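Local atomic coordinates of angiotensin-converting enzyme (Anopheles gambiae, PDB entry 6S1Y), a protein that is a zinc metallopeptidase of the angiotensin-converting enzyme family, probably trimming dipeptides from the C-terminal end of small peptides. Residues Gly377-Asn380 with Pro381-Glu385; Leu429-Leu432 with Pro433-Thr437; Arg496-Val499 with Ser500-Gln504. All blocks are in the same frame, centred on the assembly; numbering follows the deposited sequence.

Contact 1 (Gly377-Asn380 with Pro381-Glu385); sequences GGAN and PGFHE. With ZN (zinc ion), chain G; KSN ((2~{S})-2-[[(4~{S})-4-azanyl-5-oxidanyl-5-oxidanylidene-pentanoyl]amino]pentanedioic acid), chain H.
The methyl group of A379 sits over one face of the F383 ring, with CB 3.7 Å from the ring centroid, a CH-pi contact close to the ring normal. At the ring's edge, near its plane, lies OD1 of N380, 3.4 Å from F383 CD1. The amide plane stands nearly perpendicular to the ring, 86° apart. The H384 ring is met at its edge by G378. H384 CD2 lies 3.4 Å from G378 N. H384 ND1 is hydrogen-bonded to H361 ND1, and H384 NE2 to Y368 OH. H361 binds zinc, so H384 probably helps to orient it.

N380 is the N-cap of helix 381-395. CG lies between the backbone N and the carbonyl carbon (chi1 65°), which swings OD1 over the first turn. N380 OD1 accepts from G382 N at 2.8 Å. N380 OD1 also accepts from F383 N at 3.2 Å, a donor well out of the carbonyl plane. E385 takes no part in the cap; its OE1 binds zinc at 1.9 Å, together with H357, H361 and the ligand. The cap satisfies two backbone N-H groups that have no carbonyl of a preceding helical turn. It fixes where the helix begins, and so probably helps to set E385 in place for the zinc.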
ATOM      1  N   GLY A 377     -10.018  10.218  -9.540  1.00 54.82           N
ATOM      2  CA  GLY A 377      -9.204   9.713  -8.452  1.00 52.21           C
ATOM      3  C   GLY A 377     -10.093   9.099  -7.386  1.00 53.24           C
ATOM      4  O   GLY A 377     -11.322   9.111  -7.486  1.00 50.64           O
ATOM      5  N   GLY A 378      -9.453   8.568  -6.340  1.00 53.00           N
ATOM      6  CA  GLY A 378     -10.201   8.033  -5.215  1.00 51.85           C
ATOM      7  C   GLY A 378     -10.924   9.113  -4.426  1.00 49.37           C
ATOM      8  O   GLY A 378     -10.588  10.288  -4.479  1.00 51.44           O
ATOM      9  N   ALA A 379     -11.978   8.707  -3.713  1.00 48.61           N
ATOM     10  CA  ALA A 379     -12.645   9.630  -2.796  1.00 50.28           C
ATOM     11  C   ALA A 379     -11.650  10.202  -1.787  1.00 49.72           C
ATOM     12  O   ALA A 379     -11.685  11.399  -1.473  1.00 46.79           O
ATOM     13  CB  ALA A 379     -13.807   8.925  -2.096  1.00 50.19           C
ATOM     14  N   ASN A 380     -10.765   9.349  -1.245  1.00 50.17           N
ATOM     15  CA  ASN A 380      -9.489   9.785  -0.666  1.00 48.34           C
ATOM     16  C   ASN A 380      -8.472   8.688  -0.981  1.00 45.61           C
ATOM     17  O   ASN A 380      -8.857   7.619  -1.474  1.00 45.93           O
ATOM     18  CB  ASN A 380      -9.597  10.083   0.831  1.00 47.38           C
ATOM     19  CG  ASN A 380      -9.912   8.863   1.671  1.00 48.75           C
ATOM     20  OD1 ASN A 380      -9.353   7.775   1.458  1.00 48.81           O
ATOM     21  ND2 ASN A 380     -10.809   9.032   2.651  1.00 47.48           N
ATOM     22  N   PRO A 381      -7.178   8.906  -0.745  1.00 44.82           N
ATOM     23  CA  PRO A 381      -6.180   7.906  -1.187  1.00 45.48           C
ATOM     24  C   PRO A 381      -6.382   6.533  -0.589  1.00 45.12           C
ATOM     25  O   PRO A 381      -5.910   5.547  -1.166  1.00 47.78           O
ATOM     26  CB  PRO A 381      -4.840   8.517  -0.747  1.00 48.13           C
ATOM     27  CG  PRO A 381      -5.120  10.003  -0.631  1.00 45.69           C
ATOM     28  CD  PRO A 381      -6.551  10.122  -0.199  1.00 45.57           C
ATOM     29  N   GLY A 382      -7.075   6.419   0.543  1.00 46.62           N
ATOM     30  CA  GLY A 382      -7.321   5.114   1.122  1.00 43.73           C
ATOM     31  C   GLY A 382      -8.390   4.327   0.409  1.00 44.71           C
ATOM     32  O   GLY A 382      -8.343   3.090   0.390  1.00 46.56           O
ATOM     33  N   PHE A 383      -9.376   5.001  -0.176  1.00 44.96           N
ATOM     34  CA  PHE A 383     -10.350   4.270  -0.983  1.00 46.17           C
ATOM     35  C   PHE A 383      -9.663   3.509  -2.111  1.00 45.16           C
ATOM     36  O   PHE A 383     -10.001   2.355  -2.386  1.00 46.22           O
ATOM     37  CB  PHE A 383     -11.387   5.217  -1.578  1.00 47.11           C
ATOM     38  CG  PHE A 383     -12.476   5.609  -0.632  1.00 47.98           C
ATOM     39  CD1 PHE A 383     -12.182   6.213   0.571  1.00 48.56           C
ATOM     40  CD2 PHE A 383     -13.802   5.415  -0.980  1.00 49.38           C
ATOM     41  CE1 PHE A 383     -13.181   6.591   1.429  1.00 51.12           C
ATOM     42  CE2 PHE A 383     -14.809   5.801  -0.138  1.00 52.22           C
ATOM     43  CZ  PHE A 383     -14.507   6.388   1.076  1.00 51.44           C
ATOM     44  N   HIS A 384      -8.695   4.134  -2.783  1.00 46.11           N
ATOM     45  CA  HIS A 384      -8.037   3.467  -3.905  1.00 45.25           C
ATOM     46  C   HIS A 384      -7.305   2.209  -3.467  1.00 46.28           C
ATOM     47  O   HIS A 384      -7.347   1.180  -4.156  1.00 45.26           O
ATOM     48  CB  HIS A 384      -7.060   4.414  -4.572  1.00 48.16           C
ATOM     49  CG  HIS A 384      -7.327   4.603  -6.024  1.00 50.85           C
ATOM     50  ND1 HIS A 384      -7.170   3.589  -6.942  1.00 48.91           N
ATOM     51  CD2 HIS A 384      -7.767   5.677  -6.718  1.00 51.07           C
ATOM     52  CE1 HIS A 384      -7.480   4.035  -8.144  1.00 48.65           C
ATOM     53  NE2 HIS A 384      -7.848   5.298  -8.035  1.00 49.83           N
ATOM     54  N   GLU A 385      -6.615   2.275  -2.316  1.00 45.68           N
ATOM     55  CA  GLU A 385      -5.878   1.115  -1.824  1.00 46.02           C
ATOM     56  C   GLU A 385      -6.801   0.038  -1.274  1.00 42.59           C
ATOM     57  O   GLU A 385      -6.421  -1.132  -1.242  1.00 43.86           O
ATOM     58  CB  GLU A 385      -4.881   1.576  -0.752  1.00 45.56           C
ATOM     59  CG  GLU A 385      -3.964   2.695  -1.219  1.00 44.81           C
ATOM     60  CD  GLU A 385      -3.178   2.296  -2.451  1.00 45.78           C
ATOM     61  OE1 GLU A 385      -2.986   1.082  -2.665  1.00 44.79           O
ATOM     62  OE2 GLU A 385      -2.783   3.204  -3.204  1.00 46.70           O
TER
HETATM   63 ZN    ZN G 709      -2.166   0.236  -4.200  1.00 45.32          ZN
HETATM   64  C10 KSN H 710       2.705   3.628  -6.911  0.62 54.97           C
HETATM   65  C13 KSN H 710       0.249   0.219  -4.922  0.62 46.66           C
HETATM   66  C17 KSN H 710       3.630  -2.394   0.031  0.62 46.93           C
HETATM   67  C02 KSN H 710       2.141  -2.612  -0.265  0.62 47.60           C
HETATM   68  C03 KSN H 710       1.586  -1.864  -1.486  0.62 46.92           C
HETATM   69  C04 KSN H 710       2.589  -1.406  -2.532  0.62 46.80           C
HETATM   70  C05 KSN H 710       2.377  -1.987  -3.955  0.62 48.20           C
HETATM   71  C07 KSN H 710       1.793   0.296  -5.014  0.62 48.54           C
HETATM   72  C08 KSN H 710       2.294   1.168  -6.157  0.62 49.29           C
HETATM   73  C09 KSN H 710       1.969   2.661  -5.962  0.62 50.71           C
HETATM   74  N01 KSN H 710       1.330  -2.226   0.894  0.62 47.77           N
HETATM   75  N06 KSN H 710       2.059  -1.145  -5.117  0.62 47.43           N
HETATM   76  O11 KSN H 710       3.754   3.239  -7.512  0.62 55.14           O
HETATM   77  O12 KSN H 710       2.286   4.823  -7.093  0.62 56.73           O
HETATM   78  O14 KSN H 710      -0.347  -0.643  -5.625  0.62 46.20           O
HETATM   79  O15 KSN H 710      -0.408   0.946  -4.153  0.62 46.88           O
HETATM   80  O16 KSN H 710       2.546  -3.156  -4.134  0.62 47.41           O
HETATM   81  O18 KSN H 710       4.460  -3.142  -0.553  0.62 47.97           O
HETATM   82  O19 KSN H 710       4.079  -1.524   0.824  0.62 44.86           O

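Contact 2 (Leu429-Leu432 with Pro433-Thr437); sequences LVFL and PFAYT
P433 opens the second segment with its CD 3.4 Å from V430 O. The proline nitrogen has no hydrogen to give, so the carbonyls of the preceding turn meet ring carbons here. CD also lies close to L432 CB, a closeness that follows from the L432-P433 peptide itself. This proline sits near the start of helix 431-447.

F434 follows. Its CB rests on F431 O, and its CD2 meets F431 CE1 at 4.0 Å. The two phenylalanine side chains cross obliquely. The three-residue spacing puts both on one side of the helix. With CG anti to the backbone N in each (chi1 173° for F431 and 174° for F434), the two rings come into contact.

A435 donates its backbone N to F431 O at 2.8 Å in a nearly straight bond. Its methyl group then reaches the F431 ring, with A435 CB 3.8 Å from F431 CE2, an off-centre CH-pi contact. The same methyl also touches F431 CZ.

Y436 repeats the backbone bond, with N to L432 O at 2.9 Å. Its ring leads away from the first segment, and its hydroxyl bonds to D208 and K440. T437 bends its own hydroxyl back, OG1 donating to F434 O at 2.7 Å, a local tie within the helix.

Around this turn, helix 495-514 covers F431 and L432, and Y218 and L221 of helix 203-233 pack on V430. The backbone bonds of A435 and Y436 are the i to i+4 bonds of an alpha helix, and the side chains meet at the matching i+3 and i+4 spacings. Here the helix carries F431 into the wall of the ligand pocket, where it touches the bound ligand, about 9 Å from the zinc ion.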
ATOM      1  N   LEU A 429      -3.048  -7.665  10.245  1.00 39.12           N
ATOM      2  CA  LEU A 429      -3.134  -6.815  11.423  1.00 38.66           C
ATOM      3  C   LEU A 429      -1.800  -6.139  11.709  1.00 38.84           C
ATOM      4  O   LEU A 429      -1.772  -4.960  12.064  1.00 39.72           O
ATOM      5  CB  LEU A 429      -3.609  -7.611  12.631  1.00 39.23           C
ATOM      6  CG  LEU A 429      -3.750  -6.725  13.861  1.00 41.55           C
ATOM      7  CD1 LEU A 429      -4.921  -5.775  13.700  1.00 43.69           C
ATOM      8  CD2 LEU A 429      -3.927  -7.567  15.087  1.00 46.42           C
ATOM      9  N   VAL A 430      -0.679  -6.860  11.558  1.00 38.45           N
ATOM     10  CA  VAL A 430       0.614  -6.294  11.911  1.00 38.93           C
ATOM     11  C   VAL A 430       1.011  -5.121  11.018  1.00 37.94           C
ATOM     12  O   VAL A 430       1.940  -4.366  11.353  1.00 37.74           O
ATOM     13  CB  VAL A 430       1.722  -7.365  11.858  1.00 37.87           C
ATOM     14  CG1 VAL A 430       1.363  -8.555  12.735  1.00 36.45           C
ATOM     15  CG2 VAL A 430       1.964  -7.803  10.452  1.00 38.13           C
ATOM     16  N   PHE A 431       0.352  -4.956   9.879  1.00 38.86           N
ATOM     17  CA  PHE A 431       0.740  -3.916   8.918  1.00 39.27           C
ATOM     18  C   PHE A 431       0.322  -2.524   9.391  1.00 37.55           C
ATOM     19  O   PHE A 431       0.987  -1.529   9.070  1.00 38.63           O
ATOM     20  CB  PHE A 431       0.137  -4.284   7.551  1.00 39.36           C
ATOM     21  CG  PHE A 431       0.312  -3.235   6.499  1.00 39.15           C
ATOM     22  CD1 PHE A 431       1.484  -3.143   5.781  1.00 40.94           C
ATOM     23  CD2 PHE A 431      -0.719  -2.375   6.200  1.00 40.77           C
ATOM     24  CE1 PHE A 431       1.645  -2.180   4.823  1.00 40.43           C
ATOM     25  CE2 PHE A 431      -0.558  -1.393   5.243  1.00 40.57           C
ATOM     26  CZ  PHE A 431       0.627  -1.302   4.562  1.00 41.98           C
ATOM     27  N   LEU A 432      -0.734  -2.419  10.169  1.00 36.09           N
ATOM     28  CA  LEU A 432      -1.216  -1.095  10.568  1.00 38.58           C
ATOM     29  C   LEU A 432      -0.197  -0.304  11.368  1.00 37.65           C
ATOM     30  O   LEU A 432       0.094   0.845  10.988  1.00 38.22           O
ATOM     31  CB  LEU A 432      -2.540  -1.246  11.327  1.00 39.21           C
ATOM     32  CG  LEU A 432      -3.656  -1.618  10.344  1.00 42.08           C
ATOM     33  CD1 LEU A 432      -4.547  -2.662  10.891  1.00 43.15           C
ATOM     34  CD2 LEU A 432      -4.472  -0.392   9.989  1.00 43.72           C
ATOM     35  N   PRO A 433       0.400  -0.834  12.436  1.00 36.88           N
ATOM     36  CA  PRO A 433       1.479  -0.081  13.089  1.00 36.69           C
ATOM     37  C   PRO A 433       2.613   0.262  12.147  1.00 37.95           C
ATOM     38  O   PRO A 433       3.185   1.353  12.246  1.00 40.46           O
ATOM     39  CB  PRO A 433       1.935  -1.021  14.219  1.00 38.20           C
ATOM     40  CG  PRO A 433       0.736  -1.980  14.423  1.00 39.33           C
ATOM     41  CD  PRO A 433       0.132  -2.129  13.079  1.00 36.63           C
ATOM     42  N   PHE A 434       2.978  -0.639  11.243  1.00 36.14           N
ATOM     43  CA  PHE A 434       4.014  -0.313  10.277  1.00 37.07           C
ATOM     44  C   PHE A 434       3.613   0.893   9.441  1.00 37.59           C
ATOM     45  O   PHE A 434       4.375   1.852   9.319  1.00 38.10           O
ATOM     46  CB  PHE A 434       4.282  -1.505   9.364  1.00 38.21           C
ATOM     47  CG  PHE A 434       5.233  -1.197   8.242  1.00 38.76           C
ATOM     48  CD1 PHE A 434       6.608  -1.284   8.437  1.00 39.27           C
ATOM     49  CD2 PHE A 434       4.760  -0.834   7.004  1.00 39.34           C
ATOM     50  CE1 PHE A 434       7.481  -1.022   7.409  1.00 39.45           C
ATOM     51  CE2 PHE A 434       5.628  -0.562   5.972  1.00 40.41           C
ATOM     52  CZ  PHE A 434       6.990  -0.657   6.172  1.00 39.95           C
ATOM     53  N   ALA A 435       2.436   0.834   8.805  1.00 39.68           N
ATOM     54  CA  ALA A 435       2.010   1.915   7.915  1.00 39.39           C
ATOM     55  C   ALA A 435       1.953   3.234   8.672  1.00 39.60           C
ATOM     56  O   ALA A 435       2.393   4.268   8.163  1.00 41.21           O
ATOM     57  CB  ALA A 435       0.653   1.580   7.299  1.00 38.32           C
ATOM     58  N   TYR A 436       1.458   3.201   9.914  1.00 39.84           N
ATOM     59  CA  TYR A 436       1.414   4.392  10.756  1.00 42.84           C
ATOM     60  C   TYR A 436       2.798   5.017  10.929  1.00 40.84           C
ATOM     61  O   TYR A 436       2.959   6.231  10.775  1.00 39.43           O
ATOM     62  CB  TYR A 436       0.825   4.026  12.125  1.00 40.97           C
ATOM     63  CG  TYR A 436       0.776   5.147  13.143  1.00 45.98           C
ATOM     64  CD1 TYR A 436      -0.097   6.223  12.994  1.00 46.78           C
ATOM     65  CD2 TYR A 436       1.571   5.106  14.292  1.00 45.50           C
ATOM     66  CE1 TYR A 436      -0.150   7.233  13.959  1.00 48.69           C
ATOM     67  CE2 TYR A 436       1.517   6.096  15.239  1.00 46.51           C
ATOM     68  CZ  TYR A 436       0.666   7.165  15.071  1.00 48.66           C
ATOM     69  OH  TYR A 436       0.624   8.156  16.043  1.00 50.28           O
ATOM     70  N   THR A 437       3.811   4.204  11.248  1.00 38.97           N
ATOM     71  CA  THR A 437       5.121   4.766  11.556  1.00 40.84           C
ATOM     72  C   THR A 437       5.772   5.414  10.339  1.00 41.11           C
ATOM     73  O   THR A 437       6.599   6.314  10.492  1.00 42.50           O
ATOM     74  CB  THR A 437       6.070   3.700  12.111  1.00 39.00           C
ATOM     75  OG1 THR A 437       6.134   2.611  11.192  1.00 43.41           O
ATOM     76  CG2 THR A 437       5.597   3.173  13.445  1.00 40.10           C
TER

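Contact 3 (Arg496-Val499 with Ser500-Gln504); sequences RYFV and SYVIQ. With KSN ((2~{S})-2-[[(4~{S})-4-azanyl-5-oxidanyl-5-oxidanylidene-pentanoyl]amino]pentanedioic acid), chain H.
Backbone hydrogen bonds join R496-V499 to S500-Q504 as successive turns of one alpha helix. S500 N donates to R496 O, and Y501 N donates to Y497 O, each at 2.9 Å. V502 N reaches F498 O at a longer 3.2 Å. I503 N meets V499 O at 2.9 Å in an almost straight bond. V499 O also takes a weak bond from V502 N.

Apolar contacts repeat the same spacing. F498 and V502 lie side by side and point the same way, with F498 CE1 and V502 CG2 4.1 Å apart. V499 CG1 meets I503 CG2 at the same distance.

Other contacts are made by rings and polar groups. The Y501 ring turns its edge to the carbonyl of Y497, with Y501 CD1 3.2 Å from Y497 O. One face of Y501 is met off-centre by Q504 NE2, which also makes weak bonds to S500 O and OG and bonds to D389.

The ligand is held by Y497. Its CG is anti to the carbonyl carbon (chi1 -56°), carrying the ring toward the ligand. Y497 OH donates to KSN O15 at 2.7 Å, and O15 lies in the ring plane. O15 is also a zinc ligand. R496 CG packs over one face, toward the rim, and the ligand's N01 lies over the opposite face. R496 NE forms a salt bridge to E493.

Three helices pack on helix 495-514. Y497 meets E385 and F431, and Y501 meets D389 and L432. On helix 203-233, F498 meets V207, V499 meets F203 and V502 meets V210.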
ATOM      1  N   ARG A 496      -2.238   6.352   3.013  1.00 42.63           N
ATOM      2  CA  ARG A 496      -3.266   5.681   2.211  1.00 43.28           C
ATOM      3  C   ARG A 496      -3.445   4.218   2.623  1.00 43.61           C
ATOM      4  O   ARG A 496      -4.573   3.702   2.633  1.00 42.39           O
ATOM      5  CB  ARG A 496      -2.910   5.753   0.721  1.00 44.24           C
ATOM      6  CG  ARG A 496      -1.527   5.210   0.374  1.00 44.48           C
ATOM      7  CD  ARG A 496      -1.136   5.520  -1.075  1.00 45.55           C
ATOM      8  NE  ARG A 496      -0.994   6.950  -1.333  1.00 45.23           N
ATOM      9  CZ  ARG A 496      -0.756   7.467  -2.540  1.00 48.51           C
ATOM     10  NH1 ARG A 496      -0.623   6.664  -3.572  1.00 48.72           N
ATOM     11  NH2 ARG A 496      -0.656   8.787  -2.713  1.00 46.40           N
ATOM     12  N   TYR A 497      -2.340   3.520   2.943  1.00 43.20           N
ATOM     13  CA  TYR A 497      -2.448   2.093   3.243  1.00 41.90           C
ATOM     14  C   TYR A 497      -2.971   1.866   4.660  1.00 41.19           C
ATOM     15  O   TYR A 497      -3.743   0.938   4.899  1.00 40.68           O
ATOM     16  CB  TYR A 497      -1.101   1.403   3.023  1.00 41.28           C
ATOM     17  CG  TYR A 497      -0.533   1.595   1.622  1.00 43.39           C
ATOM     18  CD1 TYR A 497      -0.983   0.822   0.538  1.00 44.88           C
ATOM     19  CD2 TYR A 497       0.447   2.543   1.377  1.00 42.41           C
ATOM     20  CE1 TYR A 497      -0.467   1.003  -0.733  1.00 44.17           C
ATOM     21  CE2 TYR A 497       0.954   2.739   0.104  1.00 44.00           C
ATOM     22  CZ  TYR A 497       0.494   1.968  -0.944  1.00 45.25           C
ATOM     23  OH  TYR A 497       1.021   2.147  -2.202  1.00 46.07           O
ATOM     24  N   PHE A 498      -2.618   2.736   5.598  1.00 41.96           N
ATOM     25  CA  PHE A 498      -3.220   2.674   6.924  1.00 42.49           C
ATOM     26  C   PHE A 498      -4.735   2.849   6.840  1.00 42.61           C
ATOM     27  O   PHE A 498      -5.508   2.061   7.406  1.00 42.29           O
ATOM     28  CB  PHE A 498      -2.599   3.756   7.827  1.00 42.11           C
ATOM     29  CG  PHE A 498      -3.109   3.727   9.241  1.00 42.79           C
ATOM     30  CD1 PHE A 498      -4.315   4.327   9.576  1.00 44.64           C
ATOM     31  CD2 PHE A 498      -2.391   3.087  10.239  1.00 43.95           C
ATOM     32  CE1 PHE A 498      -4.787   4.293  10.888  1.00 43.85           C
ATOM     33  CE2 PHE A 498      -2.853   3.048  11.542  1.00 44.22           C
ATOM     34  CZ  PHE A 498      -4.065   3.652  11.862  1.00 44.21           C
ATOM     35  N   VAL A 499      -5.179   3.886   6.139  1.00 42.13           N
ATOM     36  CA  VAL A 499      -6.612   4.125   5.996  1.00 42.74           C
ATOM     37  C   VAL A 499      -7.277   2.938   5.317  1.00 41.73           C
ATOM     38  O   VAL A 499      -8.315   2.439   5.772  1.00 42.70           O
ATOM     39  CB  VAL A 499      -6.846   5.437   5.226  1.00 44.89           C
ATOM     40  CG1 VAL A 499      -8.314   5.680   4.989  1.00 46.22           C
ATOM     41  CG2 VAL A 499      -6.285   6.588   6.010  1.00 45.38           C
ATOM     42  N   SER A 500      -6.676   2.448   4.230  1.00 42.10           N
ATOM     43  CA  SER A 500      -7.201   1.268   3.553  1.00 41.78           C
ATOM     44  C   SER A 500      -7.394   0.093   4.502  1.00 41.49           C
ATOM     45  O   SER A 500      -8.404  -0.611   4.444  1.00 42.65           O
ATOM     46  CB  SER A 500      -6.255   0.846   2.434  1.00 42.40           C
ATOM     47  OG  SER A 500      -6.650  -0.423   1.952  1.00 43.34           O
ATOM     48  N   TYR A 501      -6.394  -0.189   5.335  1.00 42.27           N
ATOM     49  CA  TYR A 501      -6.466  -1.377   6.180  1.00 43.05           C
ATOM     50  C   TYR A 501      -7.542  -1.246   7.253  1.00 43.57           C
ATOM     51  O   TYR A 501      -8.072  -2.266   7.702  1.00 47.08           O
ATOM     52  CB  TYR A 501      -5.089  -1.681   6.776  1.00 42.19           C
ATOM     53  CG  TYR A 501      -4.300  -2.630   5.898  1.00 42.19           C
ATOM     54  CD1 TYR A 501      -3.927  -2.264   4.610  1.00 42.78           C
ATOM     55  CD2 TYR A 501      -3.959  -3.903   6.338  1.00 43.81           C
ATOM     56  CE1 TYR A 501      -3.228  -3.128   3.782  1.00 43.85           C
ATOM     57  CE2 TYR A 501      -3.247  -4.787   5.501  1.00 47.34           C
ATOM     58  CZ  TYR A 501      -2.904  -4.387   4.227  1.00 45.35           C
ATOM     59  OH  TYR A 501      -2.214  -5.231   3.406  1.00 47.87           O
ATOM     60  N   VAL A 502      -7.929  -0.028   7.620  1.00 43.28           N
ATOM     61  CA  VAL A 502      -9.106   0.159   8.463  1.00 44.42           C
ATOM     62  C   VAL A 502     -10.399   0.049   7.645  1.00 44.56           C
ATOM     63  O   VAL A 502     -11.269  -0.784   7.930  1.00 41.96           O
ATOM     64  CB  VAL A 502      -9.040   1.516   9.184  1.00 43.80           C
ATOM     65  CG1 VAL A 502     -10.309   1.703  10.038  1.00 45.62           C
ATOM     66  CG2 VAL A 502      -7.779   1.642  10.018  1.00 44.73           C
ATOM     67  N   ILE A 503     -10.564   0.911   6.634  1.00 44.89           N
ATOM     68  CA  ILE A 503     -11.879   1.009   5.993  1.00 46.52           C
ATOM     69  C   ILE A 503     -12.189  -0.220   5.165  1.00 45.01           C
ATOM     70  O   ILE A 503     -13.364  -0.541   4.950  1.00 45.64           O
ATOM     71  CB  ILE A 503     -12.021   2.266   5.102  1.00 46.47           C
ATOM     72  CG1 ILE A 503     -11.138   2.171   3.862  1.00 44.48           C
ATOM     73  CG2 ILE A 503     -11.700   3.497   5.900  1.00 45.33           C
ATOM     74  CD1 ILE A 503     -11.166   3.426   3.027  1.00 47.72           C
ATOM     75  N   GLN A 504     -11.172  -0.928   4.673  1.00 42.32           N
ATOM     76  CA  GLN A 504     -11.490  -2.102   3.875  1.00 44.12           C
ATOM     77  C   GLN A 504     -12.336  -3.094   4.665  1.00 45.45           C
ATOM     78  O   GLN A 504     -13.098  -3.874   4.068  1.00 46.71           O
ATOM     79  CB  GLN A 504     -10.229  -2.777   3.337  1.00 43.77           C
ATOM     80  CG  GLN A 504      -9.399  -3.557   4.352  1.00 43.69           C
ATOM     81  CD  GLN A 504      -8.102  -4.114   3.719  1.00 44.05           C
ATOM     82  OE1 GLN A 504      -7.891  -5.311   3.678  1.00 42.16           O
ATOM     83  NE2 GLN A 504      -7.254  -3.224   3.228  1.00 43.72           N
TER
HETATM   84  C10 KSN H 710       2.705   3.628  -6.911  0.62 54.97           C
HETATM   85  C13 KSN H 710       0.249   0.219  -4.922  0.62 46.66           C
HETATM   86  C17 KSN H 710       3.630  -2.394   0.031  0.62 46.93           C
HETATM   87  C02 KSN H 710       2.141  -2.612  -0.265  0.62 47.60           C
HETATM   88  C03 KSN H 710       1.586  -1.864  -1.486  0.62 46.92           C
HETATM   89  C04 KSN H 710       2.589  -1.406  -2.532  0.62 46.80           C
HETATM   90  C05 KSN H 710       2.377  -1.987  -3.955  0.62 48.20           C
HETATM   91  C07 KSN H 710       1.793   0.296  -5.014  0.62 48.54           C
HETATM   92  C08 KSN H 710       2.294   1.168  -6.157  0.62 49.29           C
HETATM   93  C09 KSN H 710       1.969   2.661  -5.962  0.62 50.71           C
HETATM   94  N01 KSN H 710       1.330  -2.226   0.894  0.62 47.77           N
HETATM   95  N06 KSN H 710       2.059  -1.145  -5.117  0.62 47.43           N
HETATM   96  O11 KSN H 710       3.754   3.239  -7.512  0.62 55.14           O
HETATM   97  O12 KSN H 710       2.286   4.823  -7.093  0.62 56.73           O
HETATM   98  O14 KSN H 710      -0.347  -0.643  -5.625  0.62 46.20           O
HETATM   99  O15 KSN H 710      -0.408   0.946  -4.153  0.62 46.88           O
HETATM  100  O16 KSN H 710       2.546  -3.156  -4.134  0.62 47.41           O
HETATM  101  O18 KSN H 710       4.460  -3.142  -0.553  0.62 47.97           O
HETATM  102  O19 KSN H 710       4.079  -1.524   0.824  0.62 44.86           O

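Along the chain the three contacts come in series, without nesting or crossing. Each joins two consecutive segments of one stretch, so none closes a long loop. Contact 1 caps helix 381-395 after the loop that follows helix 349-368. Contact 2 lies near the start of helix 431-447. Contact 3 lies near the start of helix 495-514 and touches the other two. It meets contact 1 where E385 packs on Y497 and R496, with a probable hydrogen bond between S500 OG and E385 O. It meets contact 2 where F431 and L432 pack on Y501. Contacts 1 and 2 do not touch. Helix 495-514 thus bridges the helix that carries E385 and the pocket wall formed by helix 431-447.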